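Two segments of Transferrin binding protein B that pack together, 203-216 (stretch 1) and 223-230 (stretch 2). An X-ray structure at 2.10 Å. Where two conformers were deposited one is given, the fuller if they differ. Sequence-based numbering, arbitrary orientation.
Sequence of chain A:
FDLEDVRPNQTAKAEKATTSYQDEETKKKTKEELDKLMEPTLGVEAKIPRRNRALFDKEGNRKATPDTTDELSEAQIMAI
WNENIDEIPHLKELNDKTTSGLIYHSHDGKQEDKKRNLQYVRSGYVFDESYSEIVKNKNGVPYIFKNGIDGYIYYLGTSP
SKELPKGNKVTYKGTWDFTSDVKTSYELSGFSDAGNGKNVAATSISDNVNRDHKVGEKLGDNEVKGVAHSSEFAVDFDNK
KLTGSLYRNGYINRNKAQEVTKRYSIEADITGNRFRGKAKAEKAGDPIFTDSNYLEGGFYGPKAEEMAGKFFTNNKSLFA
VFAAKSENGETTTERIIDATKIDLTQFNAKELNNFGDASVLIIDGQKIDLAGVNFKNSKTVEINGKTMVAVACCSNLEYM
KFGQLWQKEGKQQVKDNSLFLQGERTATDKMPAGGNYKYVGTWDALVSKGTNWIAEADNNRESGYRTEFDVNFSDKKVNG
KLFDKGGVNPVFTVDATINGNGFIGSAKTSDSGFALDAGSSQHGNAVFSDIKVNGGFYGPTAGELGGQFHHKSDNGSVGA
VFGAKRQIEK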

# COMPACT_ATOMS: atom_id res chain seq x y z
N THR A 203 -3.99 26.67 4.19
CA THR A 203 -4.36 25.26 4.10
C THR A 203 -5.80 25.13 3.58
O THR A 203 -6.56 26.12 3.53
CB THR A 203 -4.36 24.59 5.50
OG1 THR A 203 -5.39 25.18 6.29
CG2 THR A 203 -3.00 24.72 6.22
N SER A 204 -6.22 23.90 3.28
CA SER A 204 -7.62 23.66 2.91
C SER A 204 -8.53 23.88 4.13
O SER A 204 -9.75 23.89 3.98
CB SER A 204 -7.84 22.25 2.35
OG SER A 204 -7.15 21.31 3.14
N ILE A 205 -7.94 24.01 5.32
CA ILE A 205 -8.71 24.40 6.52
C ILE A 205 -9.13 25.87 6.50
O ILE A 205 -10.24 26.21 6.89
CB ILE A 205 -7.92 24.14 7.82
CG1 ILE A 205 -7.58 22.65 7.97
CG2 ILE A 205 -8.69 24.66 9.06
CD1 ILE A 205 -6.42 22.39 8.98
N SER A 206 -8.23 26.76 6.06
CA SER A 206 -8.49 28.20 6.16
C SER A 206 -9.01 28.84 4.87
O SER A 206 -9.39 30.01 4.86
CB SER A 206 -7.22 28.93 6.60
OG SER A 206 -6.22 28.82 5.60
N ASP A 207 -9.00 28.07 3.79
CA ASP A 207 -9.51 28.51 2.49
C ASP A 207 -10.99 28.90 2.64
O ASP A 207 -11.75 28.20 3.34
CB ASP A 207 -9.33 27.36 1.48
CG ASP A 207 -9.21 27.82 0.03
OD1 ASP A 207 -9.21 29.05 -0.26
OD2 ASP A 207 -9.09 26.94 -0.85
N ASN A 208 -11.40 30.02 2.04
CA ASN A 208 -12.78 30.49 2.11
C ASN A 208 -13.67 29.79 1.08
O ASN A 208 -14.01 30.36 0.06
CB ASN A 208 -12.82 32.01 1.93
CG ASN A 208 -12.15 32.76 3.08
OD1 ASN A 208 -11.98 32.22 4.18
ND2 ASN A 208 -11.76 34.00 2.82
N VAL A 209 -14.03 28.54 1.35
CA VAL A 209 -14.81 27.76 0.40
C VAL A 209 -16.15 27.39 1.01
O VAL A 209 -16.37 27.61 2.20
CB VAL A 209 -14.05 26.50 0.02
CG1 VAL A 209 -12.77 26.88 -0.72
CG2 VAL A 209 -13.73 25.70 1.27
N ASN A 210 -17.05 26.83 0.21
CA ASN A 210 -18.34 26.34 0.71
C ASN A 210 -18.18 25.07 1.55
O ASN A 210 -17.76 24.02 1.04
CB ASN A 210 -19.30 26.06 -0.47
CG ASN A 210 -20.57 25.33 -0.04
OD1 ASN A 210 -21.17 25.64 1.00
ND2 ASN A 210 -21.00 24.35 -0.84
N ARG A 211 -18.54 25.14 2.82
CA ARG A 211 -18.42 23.99 3.71
C ARG A 211 -19.73 23.35 4.17
O ARG A 211 -19.74 22.19 4.62
CB ARG A 211 -17.56 24.35 4.92
CG ARG A 211 -16.21 24.90 4.50
CD ARG A 211 -15.20 24.91 5.59
NE ARG A 211 -13.99 25.60 5.16
CZ ARG A 211 -12.89 24.99 4.74
NH1 ARG A 211 -12.83 23.66 4.69
NH2 ARG A 211 -11.84 25.71 4.36
N ASP A 212 -20.84 24.06 4.06
CA ASP A 212 -22.06 23.58 4.70
C ASP A 212 -23.33 23.53 3.84
O ASP A 212 -24.41 23.31 4.36
CB ASP A 212 -22.31 24.34 6.00
CG ASP A 212 -22.10 25.82 5.84
OD1 ASP A 212 -22.44 26.36 4.76
OD2 ASP A 212 -21.61 26.44 6.81
N HIS A 213 -23.21 23.74 2.54
CA HIS A 213 -24.37 23.64 1.66
C HIS A 213 -24.15 22.53 0.66
O HIS A 213 -23.18 22.58 -0.10
CB HIS A 213 -24.61 24.96 0.94
CG HIS A 213 -24.89 26.10 1.85
ND1 HIS A 213 -26.01 26.16 2.66
CD2 HIS A 213 -24.20 27.24 2.10
CE1 HIS A 213 -26.00 27.28 3.36
NE2 HIS A 213 -24.91 27.95 3.04
N LYS A 214 -25.04 21.54 0.65
CA LYS A 214 -24.91 20.37 -0.22
C LYS A 214 -25.08 20.75 -1.69
O LYS A 214 -25.78 21.71 -2.01
CB LYS A 214 -25.95 19.31 0.15
CG LYS A 214 -26.05 19.03 1.64
CD LYS A 214 -27.28 18.18 1.97
CE LYS A 214 -27.05 16.70 1.67
NZ LYS A 214 -26.46 15.97 2.83
N VAL A 215 -24.43 20.00 -2.58
CA VAL A 215 -24.62 20.20 -4.01
C VAL A 215 -26.09 20.06 -4.38
O VAL A 215 -26.79 19.17 -3.89
CB VAL A 215 -23.80 19.19 -4.83
CG1 VAL A 215 -24.20 19.26 -6.29
CG2 VAL A 215 -22.29 19.48 -4.66
N GLY A 216 -26.58 20.96 -5.22
CA GLY A 216 -27.96 20.91 -5.65
C GLY A 216 -28.86 21.92 -4.97
O GLY A 216 -29.88 22.32 -5.52
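Stretch 2 223-230: EVKGVAHS

Stretch 2 runs antiparallel to stretch 1, and the two are joined by four hydrogen bonds, two of them made by Asn210, with valine contacts alongside. The register shows the opposed directions: Val215 lies nearest Val224 (5.0 Å between CA atoms), Asn210 nearest Ala228 (5.2 Å), and Ser204 nearest His229 (7.5 Å). Stretch 1 is mostly loop, with helical backbone angles at 204-206; stretch 2 is extended over much of its length and enters a strand at His229.

At one end Gly216 N donates to Val224 O at 3.0 Å. Gly216 has a positive phi of 103°, where a CB would be jammed against the preceding carbonyl oxygen, so glycine suits the position. Val224 turns its side chain toward stretch 1, and its CG1 packs 3.3 Å from Lys214 O and 3.7 Å from Val215 CA. The exposed Val215 reaches across with CG2, 3.6 Å from Gly226 CA and 4.3 Å from Val227 CG2.

Asn210 is the central clasp, since an amide can donate and accept at once. Its ND2 donates to Gly226 O (3.0 Å) and also to His213 O (2.9 Å), while its OD1 accepts from His213 N (3.2 Å), so the side chain braces its own loop as it holds stretch 2. Its backbone O receives Ala228 N at 2.8 Å. Ala228 has a positive phi of 41°; Val209 CG2 packs 3.8 Å from Ala228 CA and 4.2 Å from Ala228 CB, an apolar contact.

At the other end His229 points toward stretch 1 and its NE2 donates to Asp207 OD2 at 2.7 Å, nearly straight at 174° and near the ring plane, as a ring nitrogen donor requires. Ser204 CB, 3.4 Å from His229 CE1, and Val209 CG1, 3.7 Å from His229 NE2, help enclose this buried ring.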

# COMPACT_ATOMS: atom_id res chain seq x y z
N GLU A 223 -27.47 28.28 -7.47
CA GLU A 223 -27.32 26.83 -7.30
C GLU A 223 -25.95 26.48 -6.71
O GLU A 223 -24.94 27.04 -7.13
CB GLU A 223 -27.49 26.09 -8.63
CG GLU A 223 -28.80 26.33 -9.38
CD GLU A 223 -28.81 25.65 -10.75
OE1 GLU A 223 -27.98 24.74 -10.96
OE2 GLU A 223 -29.65 26.01 -11.62
N VAL A 224 -25.92 25.56 -5.75
CA VAL A 224 -24.66 25.05 -5.23
C VAL A 224 -24.11 24.01 -6.20
O VAL A 224 -24.75 23.00 -6.49
CB VAL A 224 -24.86 24.41 -3.85
CG1 VAL A 224 -23.57 23.71 -3.40
CG2 VAL A 224 -25.28 25.46 -2.84
N LYS A 225 -22.92 24.27 -6.73
CA LYS A 225 -22.30 23.37 -7.71
C LYS A 225 -21.33 22.39 -7.07
O LYS A 225 -21.08 21.32 -7.62
CB LYS A 225 -21.56 24.16 -8.80
CG LYS A 225 -22.37 25.30 -9.43
CD LYS A 225 -23.30 24.80 -10.53
CE LYS A 225 -24.15 25.93 -11.10
NZ LYS A 225 -23.36 26.93 -11.89
N GLY A 226 -20.75 22.76 -5.93
CA GLY A 226 -19.73 21.93 -5.31
C GLY A 226 -19.43 22.25 -3.86
O GLY A 226 -19.75 23.35 -3.36
N VAL A 227 -18.81 21.30 -3.17
CA VAL A 227 -18.41 21.46 -1.77
C VAL A 227 -16.88 21.52 -1.61
O VAL A 227 -16.14 20.70 -2.19
CB VAL A 227 -18.98 20.32 -0.89
CG1 VAL A 227 -18.46 20.45 0.54
CG2 VAL A 227 -20.52 20.34 -0.89
N ALA A 228 -16.40 22.49 -0.83
CA ALA A 228 -14.99 22.60 -0.47
C ALA A 228 -14.04 22.29 -1.62
O ALA A 228 -14.11 22.92 -2.67
CB ALA A 228 -14.66 21.69 0.74
N HIS A 229 -13.15 21.33 -1.41
CA HIS A 229 -12.15 20.98 -2.40
C HIS A 229 -12.44 19.59 -2.96
O HIS A 229 -12.24 18.56 -2.29
CB HIS A 229 -10.73 21.05 -1.81
CG HIS A 229 -10.45 22.35 -1.13
ND1 HIS A 229 -10.63 22.54 0.23
CD2 HIS A 229 -10.01 23.54 -1.62
CE1 HIS A 229 -10.33 23.79 0.54
NE2 HIS A 229 -9.95 24.42 -0.56
N SER A 230 -12.91 19.57 -4.20
CA SER A 230 -13.37 18.32 -4.80
C SER A 230 -12.38 17.80 -5.83
O SER A 230 -11.63 18.56 -6.45
CB SER A 230 -14.77 18.50 -5.42
OG SER A 230 -14.72 19.47 -6.46